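Local coordinates for protein glycoside hydrolase family 31 (Trueperella pyogenes, PDB 5I0F) that degrades cycloalternan, probably cleaving the cyclic glucan through a covalent glycosyl-enzyme intermediate in the active site of a family 31 TIM barrel, at residues E76-A81 against E198-Q203; G531-D534 against E538-R541. All coordinates share one frame; numbering follows the deposited sequence.

Contact 1 (E76-A81 against E198-Q203). With CA (calcium ion), chain H; GLC (alpha-D-glucopyranose), chain B; GLC (alpha-D-glucopyranose), chain C.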
loop_
_atom_site.group_PDB
_atom_site.type_symbol
_atom_site.label_atom_id
_atom_site.label_comp_id
_atom_site.label_asym_id
_atom_site.label_seq_id
_atom_site.Cartn_x
_atom_site.Cartn_y
_atom_site.Cartn_z
ATOM N N GLU A 76 -12.961 -7.331 7.084
ATOM C CA GLU A 76 -14.180 -7.986 6.605
ATOM C C GLU A 76 -13.961 -8.807 5.330
ATOM O O GLU A 76 -14.703 -9.768 5.068
ATOM C CB GLU A 76 -15.291 -6.945 6.381
ATOM C CG GLU A 76 -15.652 -6.091 7.604
ATOM C CD GLU A 76 -16.379 -6.846 8.722
ATOM O OE1 GLU A 76 -17.027 -7.896 8.486
ATOM O OE2 GLU A 76 -16.326 -6.354 9.866
ATOM N N GLY A 77 -12.955 -8.449 4.530
ATOM C CA GLY A 77 -12.561 -9.281 3.389
ATOM C C GLY A 77 -12.065 -10.684 3.750
ATOM O O GLY A 77 -12.157 -11.591 2.920
ATOM N N HIS A 78 -11.535 -10.855 4.975
ATOM C CA HIS A 78 -11.072 -12.164 5.481
ATOM C C HIS A 78 -12.104 -12.862 6.369
ATOM O O HIS A 78 -11.754 -13.820 7.059
ATOM C CB HIS A 78 -9.758 -12.026 6.271
ATOM C CG HIS A 78 -8.547 -11.848 5.410
ATOM N ND1 HIS A 78 -8.108 -12.826 4.536
ATOM C CD2 HIS A 78 -7.672 -10.818 5.301
ATOM C CE1 HIS A 78 -7.013 -12.400 3.929
ATOM N NE2 HIS A 78 -6.728 -11.187 4.373
ATOM N N LEU A 79 -13.354 -12.379 6.384
ATOM C CA LEU A 79 -14.350 -12.848 7.352
ATOM C C LEU A 79 -15.687 -13.192 6.714
ATOM O O LEU A 79 -16.248 -12.410 5.945
ATOM C CB LEU A 79 -14.557 -11.807 8.457
ATOM C CG LEU A 79 -13.379 -11.723 9.451
ATOM C CD1 LEU A 79 -13.418 -10.416 10.226
ATOM C CD2 LEU A 79 -13.356 -12.916 10.413
ATOM N N ALA A 80 -16.189 -14.373 7.057
ATOM C CA ALA A 80 -17.542 -14.779 6.720
ATOM C C ALA A 80 -18.007 -15.814 7.737
ATOM O O ALA A 80 -17.216 -16.630 8.214
ATOM C CB ALA A 80 -17.596 -15.354 5.319
ATOM N N ALA A 81 -19.300 -15.786 8.041
ATOM C CA ALA A 81 -19.947 -16.828 8.870
ATOM C C ALA A 81 -19.685 -18.267 8.375
ATOM O O ALA A 81 -19.641 -19.225 9.172
ATOM C CB ALA A 81 -21.436 -16.566 8.944
ATOM N N GLU A 198 -2.227 -2.436 5.467
ATOM C CA GLU A 198 -2.743 -3.438 4.548
ATOM C C GLU A 198 -4.255 -3.631 4.708
ATOM O O GLU A 198 -4.701 -4.398 5.558
ATOM C CB GLU A 198 -2.032 -4.783 4.690
ATOM C CG GLU A 198 -2.396 -5.688 3.518
ATOM C CD GLU A 198 -2.544 -7.164 3.838
ATOM O OE1 GLU A 198 -1.826 -7.695 4.715
ATOM O OE2 GLU A 198 -3.367 -7.801 3.139
ATOM N N GLN A 199 -5.029 -2.922 3.886
ATOM C CA GLN A 199 -6.474 -3.108 3.802
ATOM C C GLN A 199 -6.739 -4.108 2.699
ATOM O O GLN A 199 -6.536 -3.786 1.506
ATOM C CB GLN A 199 -7.185 -1.772 3.540
ATOM C CG GLN A 199 -8.682 -1.868 3.298
ATOM C CD GLN A 199 -9.425 -2.554 4.404
ATOM O OE1 GLN A 199 -9.270 -2.213 5.576
ATOM N NE2 GLN A 199 -10.230 -3.532 4.052
ATOM N N TYR A 200 -7.163 -5.316 3.090
ATOM C CA TYR A 200 -7.377 -6.402 2.137
ATOM C C TYR A 200 -8.746 -6.199 1.500
ATOM O O TYR A 200 -9.763 -6.472 2.114
ATOM C CB TYR A 200 -7.248 -7.790 2.783
ATOM C CG TYR A 200 -7.626 -8.969 1.883
ATOM C CD1 TYR A 200 -6.929 -9.244 0.703
ATOM C CD2 TYR A 200 -8.672 -9.821 2.227
ATOM C CE1 TYR A 200 -7.280 -10.325 -0.114
ATOM C CE2 TYR A 200 -9.021 -10.903 1.428
ATOM C CZ TYR A 200 -8.333 -11.151 0.253
ATOM O OH TYR A 200 -8.674 -12.232 -0.533
ATOM N N LYS A 201 -8.721 -5.686 0.272
ATOM C CA LYS A 201 -9.899 -5.387 -0.554
ATOM C C LYS A 201 -10.714 -4.210 -0.016
ATOM O O LYS A 201 -10.589 -3.816 1.157
ATOM C CB LYS A 201 -10.759 -6.655 -0.810
ATOM C CG LYS A 201 -9.905 -7.843 -1.292
ATOM C CD LYS A 201 -10.685 -9.035 -1.832
ATOM C CE LYS A 201 -11.666 -9.602 -0.834
ATOM N NZ LYS A 201 -12.378 -10.794 -1.378
ATOM N N ALA A 202 -11.540 -3.648 -0.899
ATOM C CA ALA A 202 -12.445 -2.533 -0.581
ATOM C C ALA A 202 -11.728 -1.346 0.082
ATOM O O ALA A 202 -12.225 -0.758 1.051
ATOM C CB ALA A 202 -13.580 -3.038 0.313
ATOM N N GLN A 203 -10.563 -0.973 -0.451
ATOM C CA GLN A 203 -9.787 0.133 0.118
ATOM C C GLN A 203 -10.572 1.458 0.051
ATOM O O GLN A 203 -10.484 2.288 0.976
ATOM C CB GLN A 203 -8.460 0.301 -0.599
ATOM C CG GLN A 203 -7.492 -0.895 -0.477
ATOM C CD GLN A 203 -7.715 -2.003 -1.521
ATOM O OE1 GLN A 203 -8.386 -1.797 -2.534
ATOM N NE2 GLN A 203 -7.110 -3.166 -1.293
HETATM CA CA CA H . -16.913 -10.500 4.625
HETATM C C1 GLC B . -4.517 -12.902 0.910
HETATM C C2 GLC B . -4.071 -12.057 -0.286
HETATM C C3 GLC B . -2.706 -11.434 -0.024
HETATM C C4 GLC B . -2.763 -10.606 1.250
HETATM C C5 GLC B . -3.180 -11.541 2.389
HETATM C C6 GLC B . -3.253 -10.845 3.737
HETATM O O2 GLC B . -4.051 -12.870 -1.462
HETATM O O3 GLC B . -2.338 -10.606 -1.139
HETATM O O4 GLC B . -1.485 -9.987 1.503
HETATM O O5 GLC B . -4.464 -12.133 2.115
HETATM O O6 GLC B . -4.375 -9.952 3.821
HETATM C C1 GLC C . -7.877 -15.462 1.914
HETATM C C2 GLC C . -8.181 -15.842 0.469
HETATM C C3 GLC C . -7.071 -16.728 -0.095
HETATM C C4 GLC C . -5.702 -16.065 0.069
HETATM C C5 GLC C . -5.492 -15.734 1.554
HETATM C C6 GLC C . -4.156 -15.075 1.914
HETATM O O1 GLC C . -7.931 -16.629 2.745
HETATM O O2 GLC C . -9.436 -16.533 0.406
HETATM O O3 GLC C . -7.364 -16.997 -1.469
HETATM O O4 GLC C . -4.654 -16.925 -0.390
HETATM O O5 GLC C . -6.573 -14.885 1.993
HETATM O O6 GLC C . -3.712 -14.103 0.949
HETATM O O HOH W 1 -12.182 -4.324 6.809
HETATM O O HOH W 2 -17.693 -9.924 6.763
HETATM O O HOH W 3 -10.427 -7.203 4.781
HETATM O O HOH W 4 -14.101 -11.497 0.792
HETATM O O HOH W 5 -16.452 -12.285 3.114
HETATM O O HOH W 6 -16.447 -9.565 2.236
#

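Contact 2 (G531-D534 against E538-R541). With CA (calcium ion), chain E; GLC (alpha-D-glucopyranose), chain B; BGC (beta-D-glucopyranose), chain D.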
loop_
_atom_site.group_PDB
_atom_site.type_symbol
_atom_site.label_atom_id
_atom_site.label_comp_id
_atom_site.label_asym_id
_atom_site.label_seq_id
_atom_site.Cartn_x
_atom_site.Cartn_y
_atom_site.Cartn_z
ATOM N N GLY A 531 -2.796 -3.124 -5.460
ATOM C CA GLY A 531 -3.076 -4.126 -4.418
ATOM C C GLY A 531 -4.261 -5.020 -4.713
ATOM O O GLY A 531 -4.583 -5.296 -5.884
ATOM N N ASP A 532 -4.893 -5.488 -3.643
ATOM C CA ASP A 532 -5.837 -6.593 -3.721
ATOM C C ASP A 532 -7.274 -6.131 -3.808
ATOM O O ASP A 532 -7.732 -5.393 -2.931
ATOM C CB ASP A 532 -5.720 -7.450 -2.468
ATOM C CG ASP A 532 -4.393 -8.131 -2.335
ATOM O OD1 ASP A 532 -3.638 -8.206 -3.324
ATOM O OD2 ASP A 532 -4.131 -8.657 -1.224
ATOM N N GLU A 533 -8.008 -6.607 -4.818
ATOM C CA GLU A 533 -9.434 -6.307 -4.910
ATOM C C GLU A 533 -10.280 -7.454 -5.453
ATOM O O GLU A 533 -9.784 -8.383 -6.091
ATOM C CB GLU A 533 -9.702 -5.046 -5.774
ATOM C CG GLU A 533 -9.968 -3.734 -4.996
ATOM C CD GLU A 533 -11.302 -3.693 -4.241
ATOM O OE1 GLU A 533 -11.823 -4.763 -3.817
ATOM O OE2 GLU A 533 -11.852 -2.569 -4.040
ATOM N N ASP A 534 -11.580 -7.330 -5.209
ATOM C CA ASP A 534 -12.599 -8.168 -5.820
ATOM C C ASP A 534 -12.806 -7.789 -7.299
ATOM O O ASP A 534 -12.433 -6.700 -7.742
ATOM C CB ASP A 534 -13.919 -8.005 -5.067
ATOM C CG ASP A 534 -13.885 -8.645 -3.683
ATOM O OD1 ASP A 534 -13.710 -9.883 -3.601
ATOM O OD2 ASP A 534 -14.023 -7.917 -2.675
ATOM N N GLU A 538 -17.352 -1.579 -8.808
ATOM C CA GLU A 538 -16.910 -0.598 -7.819
ATOM C C GLU A 538 -15.387 -0.618 -7.646
ATOM O O GLU A 538 -14.757 0.448 -7.556
ATOM C CB GLU A 538 -17.622 -0.790 -6.458
ATOM C CG GLU A 538 -17.294 0.290 -5.413
ATOM C CD GLU A 538 -17.378 1.735 -5.939
ATOM O OE1 GLU A 538 -18.376 2.097 -6.649
ATOM O OE2 GLU A 538 -16.406 2.512 -5.680
ATOM N N ALA A 539 -14.793 -1.809 -7.642
ATOM C CA ALA A 539 -13.342 -1.912 -7.532
ATOM C C ALA A 539 -12.599 -1.337 -8.758
ATOM O O ALA A 539 -11.535 -0.725 -8.615
ATOM C CB ALA A 539 -12.934 -3.354 -7.275
ATOM N N PHE A 540 -13.169 -1.548 -9.943
ATOM C CA PHE A 540 -12.690 -0.938 -11.189
ATOM C C PHE A 540 -12.662 0.591 -11.060
ATOM O O PHE A 540 -11.616 1.220 -11.283
ATOM C CB PHE A 540 -13.604 -1.440 -12.341
ATOM C CG PHE A 540 -13.303 -0.912 -13.724
ATOM C CD1 PHE A 540 -12.117 -0.286 -14.070
ATOM C CD2 PHE A 540 -14.267 -1.082 -14.720
ATOM C CE1 PHE A 540 -11.886 0.154 -15.359
ATOM C CE2 PHE A 540 -14.033 -0.655 -16.030
ATOM C CZ PHE A 540 -12.853 -0.014 -16.341
ATOM N N ARG A 541 -13.792 1.188 -10.664
ATOM C CA ARG A 541 -13.826 2.644 -10.459
ATOM C C ARG A 541 -12.808 3.111 -9.428
ATOM O O ARG A 541 -12.120 4.126 -9.649
ATOM C CB ARG A 541 -15.225 3.118 -10.058
ATOM C CG ARG A 541 -16.234 2.918 -11.184
ATOM C CD ARG A 541 -17.639 3.428 -10.873
ATOM N NE ARG A 541 -18.358 2.611 -9.905
ATOM C CZ ARG A 541 -19.274 1.658 -10.172
ATOM N NH1 ARG A 541 -19.832 1.010 -9.159
ATOM N NH2 ARG A 541 -19.655 1.329 -11.409
HETATM CA CA CA E . -15.585 -11.458 -4.300
HETATM C C1 GLC B . -4.517 -12.902 0.910
HETATM C C2 GLC B . -4.071 -12.057 -0.286
HETATM C C3 GLC B . -2.706 -11.434 -0.024
HETATM C C4 GLC B . -2.763 -10.606 1.250
HETATM C C5 GLC B . -3.180 -11.541 2.389
HETATM C C6 GLC B . -3.253 -10.845 3.737
HETATM O O2 GLC B . -4.051 -12.870 -1.462
HETATM O O3 GLC B . -2.338 -10.606 -1.139
HETATM O O4 GLC B . -1.485 -9.987 1.503
HETATM O O5 GLC B . -4.464 -12.133 2.115
HETATM O O6 GLC B . -4.375 -9.952 3.821
HETATM C C2 BGC D . -0.352 -9.682 -3.233
HETATM C C3 BGC D . -1.044 -10.609 -4.249
HETATM C C4 BGC D . -0.318 -11.950 -4.282
HETATM C C5 BGC D . -0.229 -12.563 -2.876
HETATM C C6 BGC D . 0.674 -13.789 -2.922
HETATM C C1 BGC D . 0.632 -10.304 -2.209
HETATM O O2 BGC D . -0.991 -8.436 -2.889
HETATM O O3 BGC D . -1.067 -9.997 -5.541
HETATM O O4 BGC D . -0.988 -12.862 -5.173
HETATM O O5 BGC D . 0.261 -11.650 -1.861
HETATM O O6 BGC D . 0.605 -14.516 -1.691
HETATM O O HOH W 7 -13.540 -12.803 -3.620
HETATM O O HOH W 8 -16.309 -13.611 -4.616
HETATM O O HOH W 9 -14.609 -10.972 -6.419
HETATM O O HOH W 10 -16.193 -11.321 -1.830
HETATM O O HOH W 11 -17.159 -9.731 -4.384
#

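Contact 1 (E76-A81 against E198-Q203)
His78 lies on Tyr200 as an offset stack at the glycan pocket, where a calcium-binding loop of the N-terminal β-domain meets the loop between strand 191-194 and helix 203-206. Within the turn that carries His78, the carbonyls Glu76 O and Leu79 O bind a calcium ion. The His78 and Tyr200 ring centroids are 4.1 Å apart and the planes 17° from parallel. Along 198-203, Glu198 comes first: its chain, bent at chi2, brings OE2 to O6 of the chain B glucose, which gives its proton to the carboxylate. The same O6 accepts from His78 NE2 at 2.7 Å, N-H...O 165°, so one sugar hydroxyl bridges the two segments. Gln199 stays beside its own loop and donates from NE2 to Lys201 O. Tyr200 follows, with CG anti to the backbone N (chi1 173°), its CD2 lying under the histidine ring 3.2 Å from His78 NE2. Gly77 O sits at the tyrosine's edge, 3.5 Å from Tyr200 CE2, and the opposite face is covered by Lys201 CG; the OH is hydrogen-bonded to Glu593. A water lies between the backbones, 2.8 Å from both Gly77 N and Tyr200 O. Lys201 ends the walk: its NZ forms a salt bridge with Asp534 and also donates to a water, 2.9 Å from NZ, which in turn donates to Gly77 O.

Contact 2 (G531-D534 against E538-R541)
The loop that follows barrel strand 527-529 of the TIM barrel carries a sugar-binding aspartate into the glycan pocket, then folds back onto the start of helix 537-551. The contact with that helix is small and centres on Ala539, whose CB points at the loop. The Ala539 CB methyl rests against the carboxylate end of Glu533, 3.5 Å from Glu533 CD, and lies 3.4 Å from Asp534 O, so the methyl touches both a side chain and a backbone carbonyl of the loop. No hydrogen bond crosses between the segments. The glutamate chain is bent at chi2 (-69°), which curls its carboxylate back beside its own backbone. There Glu533 OE1 accepts from Asp534 N at 2.9 Å, on the anti side but tilted 27° out of the carboxylate plane, and also from Ala202 N; these two bonds hold the group in place over the alanine. The residues flanking Glu533, Asp532 and Asp534, use their carboxylates differently. Asp532 spreads both oxygens over two sugars: OD1 accepts from O2 of the beta-D-glucose, while OD2 lies 2.6 Å from O3 of the chain B glucose. Asp534 OD1 is a calcium ligand at 2.5 Å; five waters complete the coordination seen, and the same oxygen also takes the Lys201 salt bridge. On the helix, Glu538 and Arg541, three residues apart, form a side-on salt bridge. Glu538 OE1 lies in the guanidinium plane of Arg541, while NE and NH1 reach it from one face of the carboxylate, with NH1 at 3.1 Å.

In the fold
Both contacts are partly buried and touch the chain B glucose, but they join different parts of the fold. Contact 1 brings residues 117 positions apart together, tying the N-terminal domain to a loop beside the barrel, and its chemistry is aromatic stacking, a shared sugar hydroxyl and bridging waters. Contact 2 is local, within one barrel loop and the helix after it, and rests on a methyl group against a carboxylate and a carbonyl. Contact 1 binds its calcium ion through two backbone carbonyls, contact 2 a different one through a single carboxylate oxygen. The contacts also meet directly: Gln203 NE2 probably donates to Asp532 O at 2.8 Å, and Tyr200 packs against Asp532.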